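Putative carbohydrate binding protein (Pseudomonas aeruginosa, PDB 3QEC) binds heparin and suramin, is a putative carbohydrate-binding protein, and may take part in carbohydrate transport and biofilm formation. Local coordinates at residues D9-Y15 with P51-M56; L30-S34 with S113-W117; M56-Y60 with Y109-S113. The contacts are given in a common frame with arbitrary orientation. Where two conformers were deposited one is given. Numbering follows the deposited sequence.

Interaction 1: D9-Y15 with P51-M56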
ATOM      1  N   ASP A   9      15.993 -12.891  -5.087  1.00 68.48           N
ATOM      2  CA  ASP A   9      16.863 -11.965  -5.819  1.00 68.42           C
ATOM      3  C   ASP A   9      15.997 -11.006  -6.646  1.00 70.32           C
ATOM      4  O   ASP A   9      14.935 -11.415  -7.142  1.00 69.01           O
ATOM      5  CB  ASP A   9      17.837 -12.727  -6.741  1.00 71.59           C
ATOM      6  CG  ASP A   9      18.879 -13.599  -6.058  1.00 88.16           C
ATOM      7  OD1 ASP A   9      19.290 -13.265  -4.912  1.00 88.82           O
ATOM      8  OD2 ASP A   9      19.342 -14.572  -6.696  1.00 97.09           O
ATOM      9  N   PHE A  10      16.421  -9.736  -6.762  1.00 65.76           N
ATOM     10  CA  PHE A  10      15.703  -8.724  -7.542  1.00 63.05           C
ATOM     11  C   PHE A  10      15.509  -9.226  -8.995  1.00 66.92           C
ATOM     12  O   PHE A  10      16.501  -9.527  -9.661  1.00 66.83           O
ATOM     13  CB  PHE A  10      16.442  -7.370  -7.500  1.00 63.98           C
ATOM     14  CG  PHE A  10      15.688  -6.242  -8.165  1.00 62.84           C
ATOM     15  CD1 PHE A  10      14.667  -5.577  -7.496  1.00 63.39           C
ATOM     16  CD2 PHE A  10      16.003  -5.842  -9.459  1.00 63.34           C
ATOM     17  CE1 PHE A  10      13.985  -4.529  -8.105  1.00 63.07           C
ATOM     18  CE2 PHE A  10      15.317  -4.797 -10.069  1.00 64.47           C
ATOM     19  CZ  PHE A  10      14.320  -4.141  -9.386  1.00 62.05           C
ATOM     20  N   PRO A  11      14.239  -9.405  -9.457  1.00 63.75           N
ATOM     21  CA  PRO A  11      14.002  -9.955 -10.807  1.00 63.36           C
ATOM     22  C   PRO A  11      13.963  -8.879 -11.897  1.00 68.44           C
ATOM     23  O   PRO A  11      12.906  -8.314 -12.201  1.00 68.45           O
ATOM     24  CB  PRO A  11      12.644 -10.649 -10.654  1.00 64.03           C
ATOM     25  CG  PRO A  11      11.956  -9.917  -9.538  1.00 67.13           C
ATOM     26  CD  PRO A  11      12.963  -9.134  -8.762  1.00 63.60           C
ATOM     27  N   GLU A  12      15.123  -8.612 -12.494  1.00 66.00           N
ATOM     28  CA  GLU A  12      15.326  -7.595 -13.532  1.00 64.95           C
ATOM     29  C   GLU A  12      14.338  -7.741 -14.692  1.00 63.85           C
ATOM     30  O   GLU A  12      13.718  -6.731 -15.062  1.00 62.53           O
ATOM     31  CB  GLU A  12      16.771  -7.629 -14.051  1.00 67.92           C
ATOM     32  CG  GLU A  12      17.807  -7.207 -13.013  1.00 85.15           C
ATOM     33  CD  GLU A  12      19.276  -7.509 -13.298  1.00117.05           C
ATOM     34  OE1 GLU A  12      19.671  -7.545 -14.488  1.00106.39           O
ATOM     35  OE2 GLU A  12      20.044  -7.665 -12.318  1.00113.20           O
ATOM     36  N   HIS A  13      14.166  -8.988 -15.235  1.00 57.06           N
ATOM     37  CA  HIS A  13      13.272  -9.302 -16.342  0.50 55.13           C
ATOM     38  C   HIS A  13      11.811  -8.845 -16.044  1.00 59.11           C
ATOM     39  O   HIS A  13      11.128  -8.304 -16.926  1.00 59.70           O
ATOM     40  CB  HIS A  13      13.360 -10.816 -16.645  0.50 55.26           C
ATOM     41  CG  HIS A  13      13.135 -11.712 -15.461  0.50 57.71           C
ATOM     42  ND1 HIS A  13      14.121 -11.918 -14.508  0.50 59.58           N
ATOM     43  CD2 HIS A  13      12.046 -12.441 -15.125  0.50 58.18           C
ATOM     44  CE1 HIS A  13      13.592 -12.743 -13.624  0.50 58.68           C
ATOM     45  NE2 HIS A  13      12.351 -13.093 -13.958  0.50 58.26           N
ATOM     46  N   GLU A  14      11.338  -9.107 -14.813  1.00 55.37           N
ATOM     47  CA  GLU A  14       9.971  -8.759 -14.413  1.00 53.65           C
ATOM     48  C   GLU A  14       9.741  -7.256 -14.491  1.00 60.42           C
ATOM     49  O   GLU A  14       8.687  -6.844 -14.964  1.00 62.34           O
ATOM     50  CB  GLU A  14       9.661  -9.283 -13.013  1.00 54.06           C
ATOM     51  CG  GLU A  14       9.410 -10.778 -12.998  1.00 51.66           C
ATOM     52  CD  GLU A  14       9.042 -11.338 -11.640  1.00 64.36           C
ATOM     53  OE1 GLU A  14       8.322 -10.643 -10.890  1.00 57.13           O
ATOM     54  OE2 GLU A  14       9.433 -12.490 -11.343  1.00 61.11           O
ATOM     55  N   TYR A  15      10.739  -6.440 -14.078  1.00 55.93           N
ATOM     56  CA  TYR A  15      10.642  -4.984 -14.129  1.00 54.45           C
ATOM     57  C   TYR A  15      10.804  -4.469 -15.580  1.00 59.53           C
ATOM     58  O   TYR A  15      10.084  -3.546 -15.976  1.00 60.99           O
ATOM     59  CB  TYR A  15      11.657  -4.339 -13.157  1.00 54.84           C
ATOM     60  CG  TYR A  15      11.184  -4.431 -11.716  1.00 54.59           C
ATOM     61  CD1 TYR A  15      10.287  -3.500 -11.197  1.00 55.11           C
ATOM     62  CD2 TYR A  15      11.541  -5.513 -10.910  1.00 55.23           C
ATOM     63  CE1 TYR A  15       9.776  -3.628  -9.904  1.00 55.17           C
ATOM     64  CE2 TYR A  15      11.044  -5.647  -9.611  1.00 55.36           C
ATOM     65  CZ  TYR A  15      10.168  -4.694  -9.109  1.00 61.90           C
ATOM     66  OH  TYR A  15       9.663  -4.799  -7.832  1.00 58.22           O
ATOM     67  N   PRO A  51       4.787  -1.948  -9.516  1.00 54.06           N
ATOM     68  CA  PRO A  51       4.547  -3.237 -10.208  1.00 51.86           C
ATOM     69  C   PRO A  51       4.380  -4.435  -9.252  1.00 55.06           C
ATOM     70  O   PRO A  51       5.118  -4.534  -8.268  1.00 54.36           O
ATOM     71  CB  PRO A  51       5.810  -3.408 -11.073  1.00 53.18           C
ATOM     72  CG  PRO A  51       6.309  -2.013 -11.294  1.00 58.00           C
ATOM     73  CD  PRO A  51       6.007  -1.275 -10.034  1.00 54.67           C
ATOM     74  N   ALA A  52       3.402  -5.342  -9.541  1.00 51.68           N
ATOM     75  CA  ALA A  52       3.138  -6.543  -8.733  1.00 52.04           C
ATOM     76  C   ALA A  52       4.108  -7.672  -9.132  1.00 59.83           C
ATOM     77  O   ALA A  52       3.750  -8.547  -9.919  1.00 61.26           O
ATOM     78  CB  ALA A  52       1.686  -6.990  -8.900  1.00 51.68           C
ATOM     79  N   THR A  53       5.344  -7.626  -8.617  1.00 56.04           N
ATOM     80  CA  THR A  53       6.390  -8.595  -8.962  1.00 55.31           C
ATOM     81  C   THR A  53       6.511  -9.694  -7.913  1.00 60.36           C
ATOM     82  O   THR A  53       5.993  -9.557  -6.794  1.00 61.02           O
ATOM     83  CB  THR A  53       7.747  -7.881  -9.151  1.00 58.93           C
ATOM     84  OG1 THR A  53       8.136  -7.247  -7.932  1.00 58.37           O
ATOM     85  CG2 THR A  53       7.739  -6.883 -10.315  1.00 52.17           C
ATOM     86  N   SER A  54       7.221 -10.788  -8.267  1.00 57.08           N
ATOM     87  CA  SER A  54       7.455 -11.913  -7.359  1.00 57.40           C
ATOM     88  C   SER A  54       8.262 -11.452  -6.112  1.00 61.53           C
ATOM     89  O   SER A  54       8.084 -11.997  -5.022  1.00 62.23           O
ATOM     90  CB  SER A  54       8.161 -13.051  -8.088  1.00 60.11           C
ATOM     91  OG  SER A  54       9.471 -12.685  -8.486  1.00 66.03           O
ATOM     92  N   TYR A  55       9.096 -10.403  -6.294  1.00 57.55           N
ATOM     93  CA  TYR A  55       9.931  -9.733  -5.292  1.00 57.04           C
ATOM     94  C   TYR A  55       9.041  -9.067  -4.215  1.00 58.52           C
ATOM     95  O   TYR A  55       9.182  -9.385  -3.034  1.00 58.21           O
ATOM     96  CB  TYR A  55      10.853  -8.688  -5.995  1.00 57.04           C
ATOM     97  CG  TYR A  55      11.868  -8.007  -5.098  1.00 58.68           C
ATOM     98  CD1 TYR A  55      12.948  -8.713  -4.568  1.00 62.07           C
ATOM     99  CD2 TYR A  55      11.774  -6.647  -4.808  1.00 58.31           C
ATOM    100  CE1 TYR A  55      13.890  -8.086  -3.744  1.00 63.44           C
ATOM    101  CE2 TYR A  55      12.691  -6.018  -3.963  1.00 59.30           C
ATOM    102  CZ  TYR A  55      13.751  -6.739  -3.436  1.00 66.59           C
ATOM    103  OH  TYR A  55      14.667  -6.113  -2.621  1.00 65.78           O
HETATM  104  N   MSE A  56       8.101  -8.179  -4.630  1.00 53.23           N
HETATM  105  CA  MSE A  56       7.207  -7.475  -3.696  1.00 51.60           C
HETATM  106  C   MSE A  56       6.068  -8.383  -3.149  1.00 58.69           C
HETATM  107  O   MSE A  56       5.555  -8.101  -2.062  1.00 60.57           O
HETATM  108  CB  MSE A  56       6.654  -6.192  -4.312  1.00 51.70           C
HETATM  109  CG  MSE A  56       7.745  -5.115  -4.524  1.00 56.56           C
HETATM  110 SE   MSE A  56       8.914  -4.854  -2.973  0.75 63.01          SE
HETATM  111  CE  MSE A  56       7.688  -3.841  -1.835  1.00 58.78           C
TER
HETATM  112  O   HOH W   1       7.516  -3.223  -7.412  1.00 58.18           O
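Hydrogen bonds tie the short helix beginning at E12 to the first turn of the helix beginning at S54. The carboxylate of E14 makes two of them. S54 N donates to E14 OE1 at 2.8 Å, almost in line, and S54 OG donates to E14 OE2 at 2.9 Å. One glutamate thus takes up a backbone amide and the side chain of the same serine. Next to it, T53 OG1 donates to Y15 OH at 2.9 Å. Y15 OH in turn donates to a water at 2.7 Å, and that water donates to P51 O at 2.9 Å, so the phenol reaches the end of strand 46-51 as well.

T53 is the N-cap of helix 54-63. Its OG1 accepts a weak capping bond from M56 N at 3.4 Å. The amide of S54, at the open N-terminal end of this helix, is satisfied by E14. The contact is therefore a helix start held by a side chain from a distant part of the chain. P11 is the N-cap of the other helix.

The rest is apolar and aromatic packing. The edge of F10 points at the face of Y55 in a T-shaped pair, with centroids 5.5 Å apart and planes at 77°. P11 CD lies 3.5 Å from Y55 CB. T53 CG2 sits over the face of Y15, 3.7 Å from the ring centroid, as a CH-pi contact. P51 CG lies 4.1 Å from Y15 CE1. The hydroxyl of Y55 bonds to D81 N, which anchors this ring to a neighbouring loop.

Interaction 2: L30-S34 with S113-W117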
ATOM      1  N   LEU A  30      -9.014   5.491   1.522  1.00 60.75           N
ATOM      2  CA  LEU A  30      -8.222   4.798   2.533  1.00 60.32           C
ATOM      3  C   LEU A  30      -8.866   4.935   3.906  1.00 66.93           C
ATOM      4  O   LEU A  30      -9.184   6.055   4.342  1.00 67.84           O
ATOM      5  CB  LEU A  30      -6.766   5.324   2.565  1.00 59.81           C
ATOM      6  CG  LEU A  30      -5.890   4.888   3.757  1.00 63.42           C
ATOM      7  CD1 LEU A  30      -5.478   3.423   3.648  1.00 61.86           C
ATOM      8  CD2 LEU A  30      -4.671   5.765   3.879  1.00 64.59           C
ATOM      9  N   TYR A  31      -9.053   3.782   4.589  1.00 63.40           N
ATOM     10  CA  TYR A  31      -9.579   3.735   5.959  1.00 64.48           C
ATOM     11  C   TYR A  31      -9.362   2.363   6.581  1.00 66.25           C
ATOM     12  O   TYR A  31      -9.241   1.362   5.871  1.00 63.79           O
ATOM     13  CB  TYR A  31     -11.068   4.146   6.046  1.00 67.21           C
ATOM     14  CG  TYR A  31     -12.061   3.130   5.529  1.00 70.50           C
ATOM     15  CD1 TYR A  31     -12.395   3.074   4.177  1.00 71.60           C
ATOM     16  CD2 TYR A  31     -12.722   2.269   6.401  1.00 73.09           C
ATOM     17  CE1 TYR A  31     -13.338   2.160   3.700  1.00 72.80           C
ATOM     18  CE2 TYR A  31     -13.660   1.344   5.936  1.00 74.27           C
ATOM     19  CZ  TYR A  31     -13.970   1.300   4.586  1.00 84.80           C
ATOM     20  OH  TYR A  31     -14.909   0.392   4.151  1.00 92.88           O
ATOM     21  N   LEU A  32      -9.304   2.331   7.918  1.00 62.69           N
ATOM     22  CA  LEU A  32      -9.186   1.102   8.701  1.00 61.04           C
ATOM     23  C   LEU A  32     -10.208   1.182   9.823  1.00 64.87           C
ATOM     24  O   LEU A  32     -10.793   2.245  10.006  1.00 66.20           O
ATOM     25  CB  LEU A  32      -7.740   0.872   9.209  1.00 60.49           C
ATOM     26  CG  LEU A  32      -6.684   0.466   8.144  1.00 62.26           C
ATOM     27  CD1 LEU A  32      -5.335   0.211   8.783  1.00 62.50           C
ATOM     28  CD2 LEU A  32      -7.113  -0.751   7.328  1.00 58.48           C
ATOM     29  N   THR A  33     -10.488   0.075  10.525  1.00 61.33           N
ATOM     30  CA  THR A  33     -11.488   0.069  11.605  1.00 62.39           C
ATOM     31  C   THR A  33     -10.828  -0.206  12.951  1.00 66.96           C
ATOM     32  O   THR A  33     -10.016  -1.115  13.058  1.00 67.47           O
ATOM     33  CB  THR A  33     -12.590  -0.986  11.324  1.00 65.02           C
ATOM     34  OG1 THR A  33     -13.187  -0.739  10.056  1.00 65.29           O
ATOM     35  CG2 THR A  33     -13.675  -1.000  12.376  1.00 60.33           C
ATOM     36  N   SER A  34     -11.233   0.523  13.990  1.00 63.55           N
ATOM     37  CA  SER A  34     -10.753   0.320  15.356  1.00 63.48           C
ATOM     38  C   SER A  34     -11.261  -1.026  15.911  1.00 66.82           C
ATOM     39  O   SER A  34     -12.194  -1.612  15.363  1.00 66.57           O
ATOM     40  CB  SER A  34     -11.224   1.467  16.241  1.00 67.24           C
ATOM     41  OG  SER A  34     -11.012   1.176  17.613  1.00 81.82           O
ATOM     42  N   SER A 113      -0.546   1.248   1.710  1.00 54.29           N
ATOM     43  CA  SER A 113      -0.475   2.361   2.661  1.00 55.08           C
ATOM     44  C   SER A 113      -0.301   1.862   4.107  1.00 61.50           C
ATOM     45  O   SER A 113      -0.429   0.661   4.375  1.00 61.75           O
ATOM     46  CB  SER A 113      -1.722   3.234   2.564  1.00 57.37           C
ATOM     47  OG  SER A 113      -1.494   4.501   3.162  1.00 64.17           O
ATOM     48  N   GLU A 114       0.018   2.790   5.023  1.00 59.08           N
ATOM     49  CA  GLU A 114       0.167   2.534   6.452  1.00 60.30           C
ATOM     50  C   GLU A 114      -0.620   3.596   7.215  1.00 65.79           C
ATOM     51  O   GLU A 114      -0.373   4.793   7.068  1.00 66.18           O
ATOM     52  CB  GLU A 114       1.646   2.504   6.870  1.00 62.43           C
ATOM     53  CG  GLU A 114       1.871   2.299   8.363  1.00 73.30           C
ATOM     54  CD  GLU A 114       3.227   1.768   8.793  1.00 97.22           C
ATOM     55  OE1 GLU A 114       4.049   1.408   7.921  1.00 95.23           O
ATOM     56  OE2 GLU A 114       3.447   1.661  10.019  1.00 99.97           O
ATOM     57  N   LEU A 115      -1.592   3.149   8.003  1.00 62.70           N
ATOM     58  CA  LEU A 115      -2.438   4.031   8.780  1.00 62.91           C
ATOM     59  C   LEU A 115      -2.503   3.532  10.223  1.00 69.25           C
ATOM     60  O   LEU A 115      -3.026   2.450  10.492  1.00 69.95           O
ATOM     61  CB  LEU A 115      -3.835   4.123   8.125  1.00 61.55           C
ATOM     62  CG  LEU A 115      -4.942   4.848   8.881  1.00 66.21           C
ATOM     63  CD1 LEU A 115      -4.600   6.326   9.117  1.00 66.87           C
ATOM     64  CD2 LEU A 115      -6.249   4.694   8.158  1.00 67.37           C
ATOM     65  N   THR A 116      -1.926   4.313  11.142  1.00 67.18           N
ATOM     66  CA  THR A 116      -1.912   4.011  12.571  1.00 68.09           C
ATOM     67  C   THR A 116      -2.411   5.233  13.360  1.00 73.46           C
ATOM     68  O   THR A 116      -2.323   6.367  12.889  1.00 73.93           O
ATOM     69  CB  THR A 116      -0.522   3.525  13.049  1.00 73.53           C
ATOM     70  OG1 THR A 116       0.427   4.577  12.931  1.00 77.25           O
ATOM     71  CG2 THR A 116      -0.024   2.300  12.286  1.00 65.97           C
ATOM     72  N   TRP A 117      -2.982   4.985  14.536  1.00 70.98           N
ATOM     73  CA  TRP A 117      -3.497   6.014  15.428  1.00 73.18           C
ATOM     74  C   TRP A 117      -3.465   5.477  16.864  1.00 80.24           C
ATOM     75  O   TRP A 117      -3.121   4.311  17.087  1.00 79.10           O
ATOM     76  CB  TRP A 117      -4.905   6.493  14.998  1.00 72.38           C
ATOM     77  CG  TRP A 117      -5.966   5.438  15.086  1.00 73.32           C
ATOM     78  CD1 TRP A 117      -6.794   5.197  16.146  1.00 77.38           C
ATOM     79  CD2 TRP A 117      -6.245   4.415  14.117  1.00 71.36           C
ATOM     80  NE1 TRP A 117      -7.556   4.077  15.905  1.00 75.95           N
ATOM     81  CE2 TRP A 117      -7.275   3.604  14.647  1.00 75.57           C
ATOM     82  CE3 TRP A 117      -5.734   4.113  12.839  1.00 70.73           C
ATOM     83  CZ2 TRP A 117      -7.806   2.513  13.946  1.00 73.06           C
ATOM     84  CZ3 TRP A 117      -6.255   3.029  12.152  1.00 70.66           C
ATOM     85  CH2 TRP A 117      -7.273   2.240  12.707  1.00 71.56           C
TER
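This is face-to-face packing between strands of two different sheets. Strand 24-33 belongs to the mixed sheet and strand 107-120 to the antiparallel one. The segment axes come within 8.0 Å and run at 46° to each other, too far apart for backbone pairing. Side chains fill the gap.

L30 and L32 point toward S113, L115 and W117, while Y31 and T33 point away. L115 CD2 lies 4.4 Å from L30 CG and 4.2 Å from L32 CB, so this leucine packs against both. L32 CD1 also reaches L115 O at 3.6 Å. The residues alternate in and out, as in any strand; two sheets packed through their inward side chains make a beta sandwich. V132 and L148 of adjoining strands also touch L30 in the same interior.

W117 closes the outer end of the contact with its ring edge. Its CH2 is 3.8 Å from L32 CB, and its CZ2 is 3.9 Å from S34 CA. The polar groups look elsewhere. S113 OG is 3.5 Å from L30 CD2 but bonds to K46 O, and S34 OG bonds to E128. Two small molecules, probably from the crystallisation liquor, lie nearby: a glycerol beside L32 and a diethylene glycol beside L115.

Interaction 3: M56-Y60 with Y109-S113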
HETATM    1  N   MSE A  56       8.101  -8.179  -4.630  1.00 53.23           N
HETATM    2  CA  MSE A  56       7.207  -7.475  -3.696  1.00 51.60           C
HETATM    3  C   MSE A  56       6.068  -8.383  -3.149  1.00 58.69           C
HETATM    4  O   MSE A  56       5.555  -8.101  -2.062  1.00 60.57           O
HETATM    5  CB  MSE A  56       6.654  -6.192  -4.312  1.00 51.70           C
HETATM    6  CG  MSE A  56       7.745  -5.115  -4.524  1.00 56.56           C
HETATM    7 SE   MSE A  56       8.914  -4.854  -2.973  0.75 63.01          SE
HETATM    8  CE  MSE A  56       7.688  -3.841  -1.835  1.00 58.78           C
ATOM      9  N   LYS A  57       5.717  -9.483  -3.847  1.00 54.99           N
ATOM     10  CA  LYS A  57       4.730 -10.463  -3.364  1.00 54.74           C
ATOM     11  C   LYS A  57       5.234 -11.065  -2.048  1.00 62.07           C
ATOM     12  O   LYS A  57       4.469 -11.190  -1.084  1.00 63.05           O
ATOM     13  CB  LYS A  57       4.496 -11.566  -4.419  1.00 56.00           C
ATOM     14  CG  LYS A  57       3.555 -12.692  -3.973  1.00 53.40           C
ATOM     15  CD  LYS A  57       3.380 -13.733  -5.060  1.00 60.49           C
ATOM     16  CE  LYS A  57       2.447 -14.840  -4.661  1.00 82.26           C
ATOM     17  NZ  LYS A  57       2.138 -15.733  -5.817  1.00 99.19           N
ATOM     18  N   ALA A  58       6.544 -11.415  -2.018  1.00 59.07           N
ATOM     19  CA  ALA A  58       7.242 -11.965  -0.849  1.00 58.55           C
ATOM     20  C   ALA A  58       7.298 -10.921   0.292  1.00 62.85           C
ATOM     21  O   ALA A  58       7.082 -11.268   1.459  1.00 63.60           O
ATOM     22  CB  ALA A  58       8.641 -12.403  -1.245  1.00 59.03           C
ATOM     23  N   TYR A  59       7.549  -9.642  -0.054  1.00 58.27           N
ATOM     24  CA  TYR A  59       7.616  -8.558   0.931  1.00 58.07           C
ATOM     25  C   TYR A  59       6.234  -8.307   1.561  1.00 62.13           C
ATOM     26  O   TYR A  59       6.102  -8.376   2.788  1.00 62.71           O
ATOM     27  CB  TYR A  59       8.172  -7.270   0.291  1.00 57.88           C
ATOM     28  CG  TYR A  59       8.355  -6.143   1.283  1.00 59.74           C
ATOM     29  CD1 TYR A  59       9.530  -6.023   2.026  1.00 62.40           C
ATOM     30  CD2 TYR A  59       7.338  -5.214   1.510  1.00 59.96           C
ATOM     31  CE1 TYR A  59       9.700  -4.989   2.951  1.00 62.37           C
ATOM     32  CE2 TYR A  59       7.486  -4.196   2.455  1.00 61.27           C
ATOM     33  CZ  TYR A  59       8.676  -4.072   3.154  1.00 68.80           C
ATOM     34  OH  TYR A  59       8.810  -3.060   4.073  1.00 71.82           O
ATOM     35  N   TYR A  60       5.205  -8.051   0.715  1.00 56.88           N
ATOM     36  CA  TYR A  60       3.846  -7.751   1.161  1.00 55.84           C
ATOM     37  C   TYR A  60       3.162  -8.936   1.882  1.00 60.80           C
ATOM     38  O   TYR A  60       2.288  -8.701   2.720  1.00 61.01           O
ATOM     39  CB  TYR A  60       2.998  -7.209   0.005  1.00 55.24           C
ATOM     40  CG  TYR A  60       3.386  -5.787  -0.363  1.00 56.34           C
ATOM     41  CD1 TYR A  60       3.463  -4.790   0.604  1.00 58.09           C
ATOM     42  CD2 TYR A  60       3.643  -5.432  -1.683  1.00 56.30           C
ATOM     43  CE1 TYR A  60       3.819  -3.486   0.272  1.00 57.18           C
ATOM     44  CE2 TYR A  60       3.979  -4.123  -2.029  1.00 56.50           C
ATOM     45  CZ  TYR A  60       4.069  -3.155  -1.045  1.00 61.42           C
ATOM     46  OH  TYR A  60       4.398  -1.862  -1.366  1.00 59.59           O
ATOM     47  N   TYR A 109      -0.507  -4.068 -10.391  1.00 51.43           N
ATOM     48  CA  TYR A 109       0.144  -3.330  -9.312  1.00 51.03           C
ATOM     49  C   TYR A 109      -0.263  -3.737  -7.920  1.00 56.17           C
ATOM     50  O   TYR A 109      -1.340  -4.308  -7.711  1.00 57.38           O
ATOM     51  CB  TYR A 109      -0.220  -1.822  -9.438  1.00 52.11           C
ATOM     52  CG  TYR A 109       0.154  -1.170 -10.752  1.00 52.30           C
ATOM     53  CD1 TYR A 109      -0.684  -1.257 -11.859  1.00 53.74           C
ATOM     54  CD2 TYR A 109       1.326  -0.427 -10.876  1.00 52.51           C
ATOM     55  CE1 TYR A 109      -0.337  -0.672 -13.073  1.00 54.07           C
ATOM     56  CE2 TYR A 109       1.679   0.170 -12.085  1.00 52.53           C
ATOM     57  CZ  TYR A 109       0.851   0.031 -13.183  1.00 58.20           C
ATOM     58  OH  TYR A 109       1.193   0.607 -14.374  1.00 59.82           O
ATOM     59  N   TYR A 110       0.587  -3.364  -6.954  1.00 52.77           N
ATOM     60  CA  TYR A 110       0.320  -3.377  -5.521  1.00 52.54           C
ATOM     61  C   TYR A 110       0.031  -1.947  -5.163  1.00 56.65           C
ATOM     62  O   TYR A 110       0.794  -1.058  -5.551  1.00 56.78           O
ATOM     63  CB  TYR A 110       1.489  -3.930  -4.664  1.00 53.58           C
ATOM     64  CG  TYR A 110       1.597  -5.438  -4.657  1.00 55.19           C
ATOM     65  CD1 TYR A 110       0.561  -6.232  -4.169  1.00 57.16           C
ATOM     66  CD2 TYR A 110       2.734  -6.077  -5.143  1.00 55.31           C
ATOM     67  CE1 TYR A 110       0.641  -7.623  -4.205  1.00 57.35           C
ATOM     68  CE2 TYR A 110       2.811  -7.468  -5.209  1.00 55.24           C
ATOM     69  CZ  TYR A 110       1.774  -8.236  -4.716  1.00 60.14           C
ATOM     70  OH  TYR A 110       1.870  -9.607  -4.753  1.00 62.58           O
ATOM     71  N   ILE A 111      -1.098  -1.701  -4.508  1.00 53.11           N
ATOM     72  CA  ILE A 111      -1.463  -0.370  -4.005  1.00 52.37           C
ATOM     73  C   ILE A 111      -1.417  -0.549  -2.466  1.00 56.74           C
ATOM     74  O   ILE A 111      -2.019  -1.490  -1.940  1.00 58.00           O
ATOM     75  CB  ILE A 111      -2.775   0.180  -4.625  1.00 54.33           C
ATOM     76  CG1 ILE A 111      -2.998   1.673  -4.275  1.00 54.66           C
ATOM     77  CG2 ILE A 111      -4.007  -0.729  -4.370  1.00 54.37           C
ATOM     78  CD1 ILE A 111      -4.031   2.372  -5.192  1.00 54.78           C
ATOM     79  N   SER A 112      -0.560   0.222  -1.788  1.00 52.39           N
ATOM     80  CA  SER A 112      -0.247   0.014  -0.378  1.00 52.71           C
ATOM     81  C   SER A 112      -0.116   1.305   0.432  1.00 57.69           C
ATOM     82  O   SER A 112       0.424   2.300  -0.059  1.00 57.88           O
ATOM     83  CB  SER A 112       1.074  -0.757  -0.276  1.00 56.00           C
ATOM     84  OG  SER A 112       1.330  -1.236   1.036  1.00 65.62           O
ATOM     85  N   SER A 113      -0.546   1.248   1.710  1.00 54.29           N
ATOM     86  CA  SER A 113      -0.475   2.361   2.661  1.00 55.08           C
ATOM     87  C   SER A 113      -0.301   1.862   4.107  1.00 61.50           C
ATOM     88  O   SER A 113      -0.429   0.661   4.375  1.00 61.75           O
ATOM     89  CB  SER A 113      -1.722   3.234   2.564  1.00 57.37           C
ATOM     90  OG  SER A 113      -1.494   4.501   3.162  1.00 64.17           O
TER
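Y60 lies against the ring of Y110, with its CD2 over one face and 3.6 Å from Y110 CG. The centroids are 5.1 Å apart and the planes meet at 59°, so the pair is oblique. Y60 CE1 also comes to 3.4 Å from S112 OG. The tyrosine thus spans two residues of the strand that point to the same side, Y110 and S112.

Y110 is the strand's main projection toward the helix. Its ring reaches up to the first turn of the segment. M56 CB is 4.0 Å from Y110 CD2, and M56 C is 4.0 Å from Y110 CE2. The hydroxyl end passes beside K57, with OH 3.3 Å from both CA and CB of that residue. The far end of the lysine leads away from the strand. M56 is selenomethionine, and the end of its side chain also turns away from this strand. M56 and Y60 lie one turn apart, joined by Y60 N to M56 O at 2.8 Å, and so present one helix face to the sheet.

Helix 54-63 lies on the antiparallel sheet. The axis of its segment 56-60 passes 10.7 Å from that of segment 109-113, at 29° between their directions. The other side of the strand faces the second sheet, where I111 packs on F99 and F101. The helix therefore covers the outer face of a two-sheet core.

The meeting surface is mainly aromatic, and two of its hydroxyls have partners in the sheet: Y60 OH bonds to E50 and S112 OG to T133. The contact itself rests on van der Waals packing, with hydrogen bonds to flanking strands fixing Y60 and S112.

Interactions 1 and 3 adjoin, with centres 11 Å apart. They share M56 and both use helix 54-63: interaction 1 fixes its start and interaction 3 lays its next turn on the sheet. They also touch directly, A52 CA lying 3.6 Å from Y110 CD2. Interaction 2 uses strand 107-120 further along and shares S113 with interaction 3, their centres 16 Å apart. Strand 107-120 thus carries the helix on one face in interaction 3 and packs on the second sheet in interaction 2. Interactions 1 and 2 lie 27 Å apart between centres. Triethylene glycol, probably from crystallisation, is bound about 4 Å from the side chain of S54 in interaction 1 and about 4 Å from that of Y110 in interaction 3.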